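Local coordinates for protein tyrosine--tRNA ligase, mitochondrial (Emericella nidulans, PDB 5IHX) that probably catalyses the ATP-dependent attachment of L-tyrosine to mitochondrial tRNA(Tyr), and is caught here with tyrosine in the pocket of its class I catalytic domain, at residues G71-M79 / N132-L143; L103-P114 / A213-D224. One frame throughout, in Å; residues are numbered along the deposited sequence.

Interaction 1 of 2, residues G71-M79 / N132-L143; sequences GVDPTAPSM and NMASMHMQLKKL. With TYR (tyrosine), chain C.
The backbone N of Met-79 donates to Gln-139 OE1 at 2.8 Å, a nearly straight bond (165°) that meets a lone pair in the plane of the amide. On the other arm of the same amide, NE2 gives a weak bond of 3.3 Å to Ser-78 OG, while that hydroxyl in turn donates a hydrogen bond to Met-79 O. Gln-139 thus spans two consecutive residues with both ends of its amide. Its CG stands opposite the backbone N (chi1 180°) and the chain runs on extended, which carries the amide out from the helix to the loop. One turn back, Met-136 does the apolar work. Bends at chi2 and chi3 lay SD against Pro-74, 3.7 Å from its CA, and bring CE to Met-79, 3.7 Å from CG, the two side chains crossing at about a right angle. The methyl of Met-79 presses tightly on Leu-140, CE to CD2 being 3.4 Å, whereas Val-72 CG1 and Leu-140 CD1 meet tip to tip. Asn-132 lies alongside Pro-77 at the more exposed end, and Leu-104 of strand 100-104 backs Pro-74, Met-136 and Leu-140. Helix 126-153 makes the crossover between parallel strands 100-104 and 164-168, and here it packs against the loop that leads from strand 68-72 to the HIGH-like signature (HVGH) of the class I Rossmann-fold catalytic domain.

Interaction 2 of 2, residues L103-P114 / A213-D224; sequences LLGGATSRVGDP and AEFTYPLMQAWD. With TYR (tyrosine), chain C.
Leu-103 and Asp-224 meet at the phenol end of the bound tyrosine, where this part of the class I Rossmann fold closes its amino-acid pocket between the end of strand 100-104 and helix 212-229. Leu-103 CD2 lies 3.8 Å from Asp-224 OD1, the carboxylate oxygen that accepts the ligand's hydroxyl; OD2 is engaged by the indole N-H groups of Trp-172 and Trp-173, which should hold the carboxylate in position. After the turn at Gly-105 comes Thr-108. Its CG2 slides past Met-220 in the opposite direction, reaching CE at 3.8 Å, and its carbonyl O sits in the ring plane at the edge of Tyr-217, 3.2 Å from CE1. OG1 is turned to Asn-169 and Asp-73 instead. Val-111 is a knob in the hole formed by Ala-213, Glu-214, Tyr-217 and Met-220: CG1, opposite the backbone N (chi1 175°), enters beside Ala-213 and the Tyr-217 edge, while CG2 touches Met-220 SD. Gly-112, with positive phi, ends the short, weakly bonded helix and turns the chain across Tyr-217. Asp-113 then lies over the ring, its CA making a CH-pi contact 3.6 Å from the centroid and only 9° off the normal. Its carboxylate is stacked on the same ring, the planes 23° apart, and OD1 takes a bond of 2.8 Å from the ligand N. Tyr-217 OH, also hydrogen-bonded to Asp-73, and Gln-221 OE1 accept from this amino group too, giving it three bonds from these segments. Pro-114 finishes the contact obliquely to the ring, its CD 3.8 Å from Tyr-217 CB and its CG 3.6 Å from Glu-214 O.

In the fold
Interactions 1 and 2 have centres 16 Å apart and join through neighbouring parallel strands, 68-72 and 100-104, where Val-72 O and Gly-105 N are 2.8 Å apart in a probable hydrogen bond. Their side chains meet at Asp-73. Its OD1 lies 2.6 Å from Tyr-217 OH, probably hydrogen-bonded, and its OD2 pairs with Thr-108 OG1, so a residue of 71-79 probably helps position two residues of interaction 2. Both contacts border the bound tyrosine. From 71-79, Gly-71 CA approaches the ligand ring at CD1 (3.5 Å), whereas residues 103-114 and 213-224 supply polar partners at either end of the ligand, with Tyr-69 as a further partner.

Interaction 1 of 2, residues G71-M79 / N132-L143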
loop_
_atom_site.group_PDB
_atom_site.type_symbol
_atom_site.label_atom_id
_atom_site.label_comp_id
_atom_site.label_asym_id
_atom_site.label_seq_id
_atom_site.Cartn_x
_atom_site.Cartn_y
_atom_site.Cartn_z
ATOM N N GLY A 71 3.885 6.574 -19.843
ATOM C CA GLY A 71 2.636 6.238 -19.185
ATOM C C GLY A 71 1.589 7.325 -19.328
ATOM O O GLY A 71 1.918 8.499 -19.483
ATOM N N VAL A 72 0.323 6.926 -19.281
ATOM C CA VAL A 72 -0.777 7.879 -19.304
ATOM C C VAL A 72 -1.922 7.358 -18.441
ATOM O O VAL A 72 -2.296 6.189 -18.535
ATOM C CB VAL A 72 -1.275 8.152 -20.749
ATOM C CG1 VAL A 72 -1.653 6.851 -21.455
ATOM C CG2 VAL A 72 -2.454 9.117 -20.740
ATOM N N ASP A 73 -2.453 8.226 -17.584
ATOM C CA ASP A 73 -3.581 7.872 -16.728
ATOM C C ASP A 73 -4.892 8.319 -17.382
ATOM O O ASP A 73 -5.054 9.497 -17.700
ATOM C CB ASP A 73 -3.441 8.502 -15.339
ATOM C CG ASP A 73 -2.461 7.752 -14.447
ATOM O OD1 ASP A 73 -2.217 8.215 -13.313
ATOM O OD2 ASP A 73 -1.966 6.680 -14.857
ATOM N N PRO A 74 -5.831 7.377 -17.590
ATOM C CA PRO A 74 -7.110 7.709 -18.226
ATOM C C PRO A 74 -8.072 8.483 -17.320
ATOM O O PRO A 74 -8.927 7.882 -16.670
ATOM C CB PRO A 74 -7.682 6.335 -18.585
ATOM C CG PRO A 74 -7.125 5.421 -17.558
ATOM C CD PRO A 74 -5.742 5.939 -17.270
ATOM N N THR A 75 -7.920 9.804 -17.286
ATOM C CA THR A 75 -8.816 10.673 -16.528
ATOM C C THR A 75 -9.905 11.244 -17.434
ATOM O O THR A 75 -10.799 11.957 -16.977
ATOM C CB THR A 75 -8.054 11.840 -15.873
ATOM O OG1 THR A 75 -7.420 12.631 -16.886
ATOM C CG2 THR A 75 -7.006 11.320 -14.904
ATOM N N ALA A 76 -9.815 10.928 -18.722
ATOM C CA ALA A 76 -10.799 11.356 -19.710
ATOM C C ALA A 76 -10.966 10.249 -20.745
ATOM O O ALA A 76 -10.114 9.365 -20.848
ATOM C CB ALA A 76 -10.363 12.660 -20.368
ATOM N N PRO A 77 -12.068 10.277 -21.512
ATOM C CA PRO A 77 -12.248 9.238 -22.534
ATOM C C PRO A 77 -11.263 9.380 -23.694
ATOM O O PRO A 77 -11.149 8.483 -24.529
ATOM C CB PRO A 77 -13.686 9.460 -23.007
ATOM C CG PRO A 77 -13.974 10.881 -22.706
ATOM C CD PRO A 77 -13.210 11.207 -21.462
ATOM N N SER A 78 -10.555 10.505 -23.729
ATOM C CA SER A 78 -9.641 10.811 -24.818
ATOM C C SER A 78 -8.399 11.533 -24.318
ATOM O O SER A 78 -8.439 12.248 -23.317
ATOM C CB SER A 78 -10.339 11.666 -25.876
ATOM O OG SER A 78 -9.403 12.177 -26.810
ATOM N N MET A 79 -7.295 11.331 -25.026
ATOM C CA MET A 79 -6.118 12.165 -24.859
ATOM C C MET A 79 -6.303 13.457 -25.639
ATOM O O MET A 79 -7.186 13.552 -26.497
ATOM C CB MET A 79 -4.870 11.429 -25.341
ATOM C CG MET A 79 -4.498 10.226 -24.490
ATOM S SD MET A 79 -2.927 9.502 -24.978
ATOM C CE MET A 79 -3.344 8.903 -26.616
ATOM N N ASN A 132 -13.862 5.473 -19.548
ATOM C CA ASN A 132 -12.686 6.252 -19.912
ATOM C C ASN A 132 -11.510 5.355 -20.276
ATOM O O ASN A 132 -10.805 5.597 -21.256
ATOM C CB ASN A 132 -12.285 7.174 -18.761
ATOM C CG ASN A 132 -13.189 8.386 -18.635
ATOM O OD1 ASN A 132 -14.034 8.642 -19.492
ATOM N ND2 ASN A 132 -13.015 9.139 -17.554
ATOM N N MET A 133 -11.310 4.316 -19.474
ATOM C CA MET A 133 -10.199 3.391 -19.658
ATOM C C MET A 133 -10.326 2.630 -20.977
ATOM O O MET A 133 -9.344 2.447 -21.697
ATOM C CB MET A 133 -10.136 2.417 -18.480
ATOM C CG MET A 133 -8.869 1.583 -18.421
ATOM S SD MET A 133 -8.883 0.368 -17.084
ATOM C CE MET A 133 -9.251 1.403 -15.664
ATOM N N ALA A 134 -11.541 2.196 -21.292
ATOM C CA ALA A 134 -11.789 1.433 -22.509
ATOM C C ALA A 134 -11.622 2.309 -23.752
ATOM O O ALA A 134 -11.069 1.872 -24.764
ATOM C CB ALA A 134 -13.181 0.821 -22.472
ATOM N N SER A 135 -12.102 3.545 -23.672
ATOM C CA SER A 135 -11.992 4.481 -24.787
ATOM C C SER A 135 -10.538 4.855 -25.057
ATOM O O SER A 135 -10.116 4.943 -26.209
ATOM C CB SER A 135 -12.807 5.746 -24.509
ATOM O OG SER A 135 -14.184 5.441 -24.372
ATOM N N MET A 136 -9.776 5.074 -23.991
ATOM C CA MET A 136 -8.376 5.454 -24.125
ATOM C C MET A 136 -7.557 4.289 -24.677
ATOM O O MET A 136 -6.624 4.486 -25.454
ATOM C CB MET A 136 -7.800 5.899 -22.780
ATOM C CG MET A 136 -6.406 6.508 -22.884
ATOM S SD MET A 136 -6.125 7.891 -21.757
ATOM C CE MET A 136 -7.273 9.112 -22.383
ATOM N N HIS A 137 -7.911 3.075 -24.266
ATOM C CA HIS A 137 -7.238 1.873 -24.746
ATOM C C HIS A 137 -7.392 1.735 -26.261
ATOM O O HIS A 137 -6.430 1.439 -26.971
ATOM C CB HIS A 137 -7.794 0.634 -24.039
ATOM C CG HIS A 137 -7.122 -0.643 -24.438
ATOM N ND1 HIS A 137 -6.088 -1.196 -23.713
ATOM C CD2 HIS A 137 -7.336 -1.477 -25.483
ATOM C CE1 HIS A 137 -5.694 -2.315 -24.293
ATOM N NE2 HIS A 137 -6.435 -2.508 -25.371
ATOM N N MET A 138 -8.610 1.954 -26.751
ATOM C CA MET A 138 -8.881 1.893 -28.185
ATOM C C MET A 138 -8.100 2.966 -28.935
ATOM O O MET A 138 -7.536 2.711 -30.000
ATOM C CB MET A 138 -10.374 2.069 -28.461
ATOM C CG MET A 138 -11.237 0.881 -28.062
ATOM S SD MET A 138 -13.001 1.261 -28.137
ATOM C CE MET A 138 -13.179 1.793 -29.841
ATOM N N GLN A 139 -8.067 4.167 -28.368
ATOM C CA GLN A 139 -7.391 5.290 -29.007
ATOM C C GLN A 139 -5.888 5.058 -29.104
ATOM O O GLN A 139 -5.258 5.440 -30.089
ATOM C CB GLN A 139 -7.675 6.585 -28.248
ATOM C CG GLN A 139 -6.996 7.805 -28.853
ATOM C CD GLN A 139 -7.433 9.099 -28.207
ATOM O OE1 GLN A 139 -6.907 9.497 -27.165
ATOM N NE2 GLN A 139 -8.395 9.773 -28.833
ATOM N N LEU A 140 -5.321 4.432 -28.079
ATOM C CA LEU A 140 -3.892 4.140 -28.059
ATOM C C LEU A 140 -3.544 3.057 -29.074
ATOM O O LEU A 140 -2.499 3.112 -29.724
ATOM C CB LEU A 140 -3.456 3.717 -26.655
ATOM C CG LEU A 140 -3.398 4.840 -25.616
ATOM C CD1 LEU A 140 -3.273 4.273 -24.213
ATOM C CD2 LEU A 140 -2.228 5.767 -25.907
ATOM N N LYS A 141 -4.421 2.070 -29.207
ATOM C CA LYS A 141 -4.257 1.041 -30.225
ATOM C C LYS A 141 -4.267 1.705 -31.599
ATOM O O LYS A 141 -3.418 1.433 -32.451
ATOM C CB LYS A 141 -5.371 -0.002 -30.120
ATOM C CG LYS A 141 -5.126 -1.074 -29.064
ATOM C CD LYS A 141 -5.882 -2.361 -29.375
ATOM C CE LYS A 141 -4.941 -3.473 -29.810
ATOM N NZ LYS A 141 -5.670 -4.626 -30.409
ATOM N N LYS A 142 -5.242 2.588 -31.791
ATOM C CA LYS A 142 -5.401 3.337 -33.033
ATOM C C LYS A 142 -4.171 4.202 -33.321
ATOM O O LYS A 142 -3.682 4.250 -34.451
ATOM C CB LYS A 142 -6.665 4.199 -32.948
ATOM C CG LYS A 142 -6.969 5.057 -34.161
ATOM C CD LYS A 142 -8.326 5.734 -33.992
ATOM C CE LYS A 142 -8.657 6.681 -35.136
ATOM N NZ LYS A 142 -7.862 7.938 -35.072
ATOM N N LEU A 143 -3.671 4.881 -32.294
ATOM C CA LEU A 143 -2.491 5.726 -32.444
ATOM C C LEU A 143 -1.272 4.899 -32.846
ATOM O O LEU A 143 -0.464 5.327 -33.671
ATOM C CB LEU A 143 -2.210 6.489 -31.149
ATOM C CG LEU A 143 -0.975 7.398 -31.157
ATOM C CD1 LEU A 143 -1.118 8.503 -32.197
ATOM C CD2 LEU A 143 -0.735 7.995 -29.777
HETATM N N TYR C . 1.975 9.504 -13.631
HETATM C CA TYR C . 1.902 9.851 -15.080
HETATM C C TYR C . 0.982 11.045 -15.308
HETATM O O TYR C . 1.139 11.797 -16.272
HETATM C CB TYR C . 1.413 8.651 -15.893
HETATM C CG TYR C . 2.160 7.376 -15.588
HETATM C CD1 TYR C . 3.506 7.244 -15.908
HETATM C CD2 TYR C . 1.522 6.303 -14.978
HETATM C CE1 TYR C . 4.193 6.082 -15.632
HETATM C CE2 TYR C . 2.201 5.137 -14.697
HETATM C CZ TYR C . 3.536 5.031 -15.028
HETATM O OH TYR C . 4.219 3.872 -14.749
HETATM O OXT TYR C . 0.055 11.282 -14.533
#

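Interaction 2 of 2, residues L103-P114 / A213-D224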
loop_
_atom_site.group_PDB
_atom_site.type_symbol
_atom_site.label_atom_id
_atom_site.label_comp_id
_atom_site.label_asym_id
_atom_site.label_seq_id
_atom_site.Cartn_x
_atom_site.Cartn_y
_atom_site.Cartn_z
ATOM N N LEU A 103 2.055 2.615 -21.754
ATOM C CA LEU A 103 1.496 2.126 -20.501
ATOM C C LEU A 103 0.241 2.897 -20.119
ATOM O O LEU A 103 0.294 4.096 -19.852
ATOM C CB LEU A 103 2.526 2.228 -19.375
ATOM C CG LEU A 103 2.049 1.721 -18.012
ATOM C CD1 LEU A 103 1.802 0.222 -18.061
ATOM C CD2 LEU A 103 3.051 2.067 -16.932
ATOM N N LEU A 104 -0.886 2.194 -20.087
ATOM C CA LEU A 104 -2.147 2.790 -19.670
ATOM C C LEU A 104 -2.314 2.566 -18.172
ATOM O O LEU A 104 -2.360 1.429 -17.702
ATOM C CB LEU A 104 -3.315 2.185 -20.454
ATOM C CG LEU A 104 -4.709 2.755 -20.188
ATOM C CD1 LEU A 104 -4.775 4.247 -20.488
ATOM C CD2 LEU A 104 -5.742 1.999 -21.009
ATOM N N GLY A 105 -2.395 3.660 -17.425
ATOM C CA GLY A 105 -2.449 3.590 -15.977
ATOM C C GLY A 105 -3.842 3.348 -15.436
ATOM O O GLY A 105 -4.382 4.187 -14.721
ATOM N N GLY A 106 -4.420 2.197 -15.760
ATOM C CA GLY A 106 -5.766 1.880 -15.320
ATOM C C GLY A 106 -5.877 1.844 -13.806
ATOM O O GLY A 106 -6.851 2.337 -13.237
ATOM N N ALA A 107 -4.877 1.259 -13.154
ATOM C CA ALA A 107 -4.864 1.156 -11.699
ATOM C C ALA A 107 -4.442 2.476 -11.060
ATOM O O ALA A 107 -5.106 2.979 -10.156
ATOM C CB ALA A 107 -3.939 0.040 -11.254
ATOM N N THR A 108 -3.330 3.034 -11.533
ATOM C CA THR A 108 -2.759 4.229 -10.924
ATOM C C THR A 108 -3.655 5.451 -11.100
ATOM O O THR A 108 -3.491 6.454 -10.405
ATOM C CB THR A 108 -1.371 4.548 -11.514
ATOM O OG1 THR A 108 -1.427 4.466 -12.943
ATOM C CG2 THR A 108 -0.327 3.569 -10.997
ATOM N N SER A 109 -4.605 5.365 -12.026
ATOM C CA SER A 109 -5.565 6.444 -12.231
ATOM C C SER A 109 -6.583 6.489 -11.095
ATOM O O SER A 109 -7.156 7.539 -10.808
ATOM C CB SER A 109 -6.274 6.288 -13.577
ATOM O OG SER A 109 -7.031 5.090 -13.626
ATOM N N ARG A 110 -6.808 5.344 -10.457
ATOM C CA ARG A 110 -7.706 5.276 -9.307
ATOM C C ARG A 110 -7.156 6.120 -8.160
ATOM O O ARG A 110 -7.905 6.814 -7.474
ATOM C CB ARG A 110 -7.898 3.829 -8.849
ATOM C CG ARG A 110 -8.521 2.912 -9.891
ATOM C CD ARG A 110 -8.714 1.509 -9.336
ATOM N NE ARG A 110 -9.228 0.577 -10.335
ATOM C CZ ARG A 110 -9.463 -0.710 -10.102
ATOM N N VAL A 111 -5.842 6.056 -7.963
ATOM C CA VAL A 111 -5.174 6.840 -6.927
ATOM C C VAL A 111 -5.077 8.308 -7.337
ATOM O O VAL A 111 -5.528 9.195 -6.611
ATOM C CB VAL A 111 -3.760 6.290 -6.637
ATOM C CG1 VAL A 111 -3.014 7.184 -5.648
ATOM C CG2 VAL A 111 -3.846 4.869 -6.106
ATOM N N GLY A 112 -4.482 8.555 -8.501
ATOM C CA GLY A 112 -4.332 9.903 -9.022
ATOM C C GLY A 112 -2.978 10.503 -8.700
ATOM O O GLY A 112 -2.604 10.624 -7.534
ATOM N N ASP A 113 -2.240 10.879 -9.741
ATOM C CA ASP A 113 -0.914 11.465 -9.575
ATOM C C ASP A 113 -1.008 12.835 -8.898
ATOM O O ASP A 113 -1.606 13.756 -9.455
ATOM C CB ASP A 113 -0.217 11.598 -10.931
ATOM C CG ASP A 113 1.271 11.862 -10.797
ATOM O OD1 ASP A 113 2.007 11.634 -11.780
ATOM O OD2 ASP A 113 1.704 12.289 -9.707
ATOM N N PRO A 114 -0.420 12.979 -7.694
ATOM C CA PRO A 114 -0.537 14.252 -6.969
ATOM C C PRO A 114 0.314 15.393 -7.531
ATOM O O PRO A 114 0.152 16.530 -7.087
ATOM C CB PRO A 114 -0.063 13.889 -5.556
ATOM C CG PRO A 114 0.860 12.745 -5.753
ATOM C CD PRO A 114 0.286 11.958 -6.894
ATOM N N ALA A 213 -2.666 7.244 0.120
ATOM C CA ALA A 213 -2.713 6.743 -1.251
ATOM C C ALA A 213 -1.887 7.616 -2.195
ATOM O O ALA A 213 -1.083 7.105 -2.977
ATOM C CB ALA A 213 -4.151 6.662 -1.729
ATOM N N GLU A 214 -2.086 8.928 -2.117
ATOM C CA GLU A 214 -1.339 9.867 -2.952
ATOM C C GLU A 214 0.152 9.794 -2.658
ATOM O O GLU A 214 0.980 9.829 -3.569
ATOM C CB GLU A 214 -1.836 11.299 -2.740
ATOM C CG GLU A 214 -3.235 11.565 -3.272
ATOM C CD GLU A 214 -3.710 12.974 -2.962
ATOM O OE1 GLU A 214 -3.832 13.312 -1.765
ATOM O OE2 GLU A 214 -3.956 13.744 -3.915
ATOM N N PHE A 215 0.482 9.699 -1.374
ATOM C CA PHE A 215 1.867 9.608 -0.926
ATOM C C PHE A 215 2.544 8.363 -1.499
ATOM O O PHE A 215 3.757 8.339 -1.694
ATOM C CB PHE A 215 1.909 9.600 0.606
ATOM C CG PHE A 215 3.287 9.744 1.186
ATOM C CD1 PHE A 215 4.015 10.906 0.995
ATOM C CD2 PHE A 215 3.840 8.730 1.952
ATOM C CE1 PHE A 215 5.280 11.047 1.537
ATOM C CE2 PHE A 215 5.103 8.866 2.500
ATOM C CZ PHE A 215 5.824 10.027 2.293
ATOM N N THR A 216 1.742 7.339 -1.779
ATOM C CA THR A 216 2.246 6.064 -2.281
ATOM C C THR A 216 2.415 6.053 -3.803
ATOM O O THR A 216 3.113 5.198 -4.346
ATOM C CB THR A 216 1.297 4.908 -1.878
ATOM O OG1 THR A 216 1.035 4.963 -0.472
ATOM C CG2 THR A 216 1.888 3.545 -2.226
ATOM N N TYR A 217 1.788 7.010 -4.485
ATOM C CA TYR A 217 1.739 7.005 -5.949
ATOM C C TYR A 217 3.123 6.848 -6.600
ATOM O O TYR A 217 3.275 6.053 -7.527
ATOM C CB TYR A 217 1.055 8.276 -6.469
ATOM C CG TYR A 217 0.814 8.259 -7.964
ATOM C CD1 TYR A 217 -0.419 7.874 -8.474
ATOM C CD2 TYR A 217 1.813 8.616 -8.864
ATOM C CE1 TYR A 217 -0.653 7.848 -9.833
ATOM C CE2 TYR A 217 1.586 8.592 -10.227
ATOM C CZ TYR A 217 0.350 8.207 -10.706
ATOM O OH TYR A 217 0.113 8.179 -12.062
ATOM N N PRO A 218 4.132 7.605 -6.130
ATOM C CA PRO A 218 5.475 7.433 -6.703
ATOM C C PRO A 218 5.973 5.986 -6.665
ATOM O O PRO A 218 6.655 5.552 -7.595
ATOM C CB PRO A 218 6.358 8.323 -5.824
ATOM C CG PRO A 218 5.452 9.313 -5.218
ATOM C CD PRO A 218 4.077 8.721 -5.167
ATOM N N LEU A 219 5.644 5.255 -5.604
ATOM C CA LEU A 219 6.086 3.870 -5.478
ATOM C C LEU A 219 5.370 2.981 -6.493
ATOM O O LEU A 219 5.940 2.007 -6.987
ATOM C CB LEU A 219 5.851 3.346 -4.056
ATOM C CG LEU A 219 6.874 3.772 -2.997
ATOM C CD1 LEU A 219 6.687 5.226 -2.591
ATOM C CD2 LEU A 219 6.803 2.858 -1.777
ATOM N N MET A 220 4.122 3.314 -6.805
ATOM C CA MET A 220 3.378 2.563 -7.812
ATOM C C MET A 220 3.966 2.783 -9.204
ATOM O O MET A 220 4.131 1.835 -9.974
ATOM C CB MET A 220 1.902 2.958 -7.803
ATOM C CG MET A 220 1.162 2.565 -6.537
ATOM S SD MET A 220 -0.589 2.996 -6.595
ATOM C CE MET A 220 -1.206 1.798 -7.778
ATOM N N GLN A 221 4.285 4.032 -9.524
ATOM C CA GLN A 221 4.920 4.346 -10.800
ATOM C C GLN A 221 6.275 3.653 -10.898
ATOM O O GLN A 221 6.659 3.160 -11.960
ATOM C CB GLN A 221 5.075 5.856 -10.981
ATOM C CG GLN A 221 5.619 6.243 -12.356
ATOM C CD GLN A 221 5.188 7.630 -12.813
ATOM O OE1 GLN A 221 4.208 8.189 -12.320
ATOM N NE2 GLN A 221 5.923 8.188 -13.767
ATOM N N ALA A 222 7.001 3.629 -9.786
ATOM C CA ALA A 222 8.300 2.970 -9.742
ATOM C C ALA A 222 8.139 1.479 -9.989
ATOM O O ALA A 222 8.920 0.872 -10.722
ATOM C CB ALA A 222 8.974 3.212 -8.405
ATOM N N TRP A 223 7.122 0.890 -9.371
ATOM C CA TRP A 223 6.859 -0.533 -9.530
ATOM C C TRP A 223 6.464 -0.843 -10.976
ATOM O O TRP A 223 6.886 -1.857 -11.532
ATOM C CB TRP A 223 5.771 -0.992 -8.553
ATOM C CG TRP A 223 5.677 -2.483 -8.424
ATOM C CD1 TRP A 223 4.793 -3.310 -9.053
ATOM C CD2 TRP A 223 6.510 -3.324 -7.617
ATOM N NE1 TRP A 223 5.020 -4.615 -8.683
ATOM C CE2 TRP A 223 6.071 -4.651 -7.805
ATOM C CE3 TRP A 223 7.583 -3.085 -6.754
ATOM C CZ2 TRP A 223 6.667 -5.733 -7.159
ATOM C CZ3 TRP A 223 8.175 -4.160 -6.116
ATOM C CH2 TRP A 223 7.715 -5.467 -6.321
ATOM N N ASP A 224 5.649 0.026 -11.576
ATOM C CA ASP A 224 5.306 -0.097 -12.996
ATOM C C ASP A 224 6.566 -0.244 -13.836
ATOM O O ASP A 224 6.679 -1.155 -14.655
ATOM C CB ASP A 224 4.519 1.118 -13.490
ATOM C CG ASP A 224 3.073 1.112 -13.041
ATOM O OD1 ASP A 224 2.410 2.156 -13.206
ATOM O OD2 ASP A 224 2.602 0.077 -12.524
HETATM N N TYR C . 1.975 9.504 -13.631
HETATM C CA TYR C . 1.902 9.851 -15.080
HETATM C C TYR C . 0.982 11.045 -15.308
HETATM O O TYR C . 1.139 11.797 -16.272
HETATM C CB TYR C . 1.413 8.651 -15.893
HETATM C CG TYR C . 2.160 7.376 -15.588
HETATM C CD1 TYR C . 3.506 7.244 -15.908
HETATM C CD2 TYR C . 1.522 6.303 -14.978
HETATM C CE1 TYR C . 4.193 6.082 -15.632
HETATM C CE2 TYR C . 2.201 5.137 -14.697
HETATM C CZ TYR C . 3.536 5.031 -15.028
HETATM O OH TYR C . 4.219 3.872 -14.749
HETATM O OXT TYR C . 0.055 11.282 -14.533
#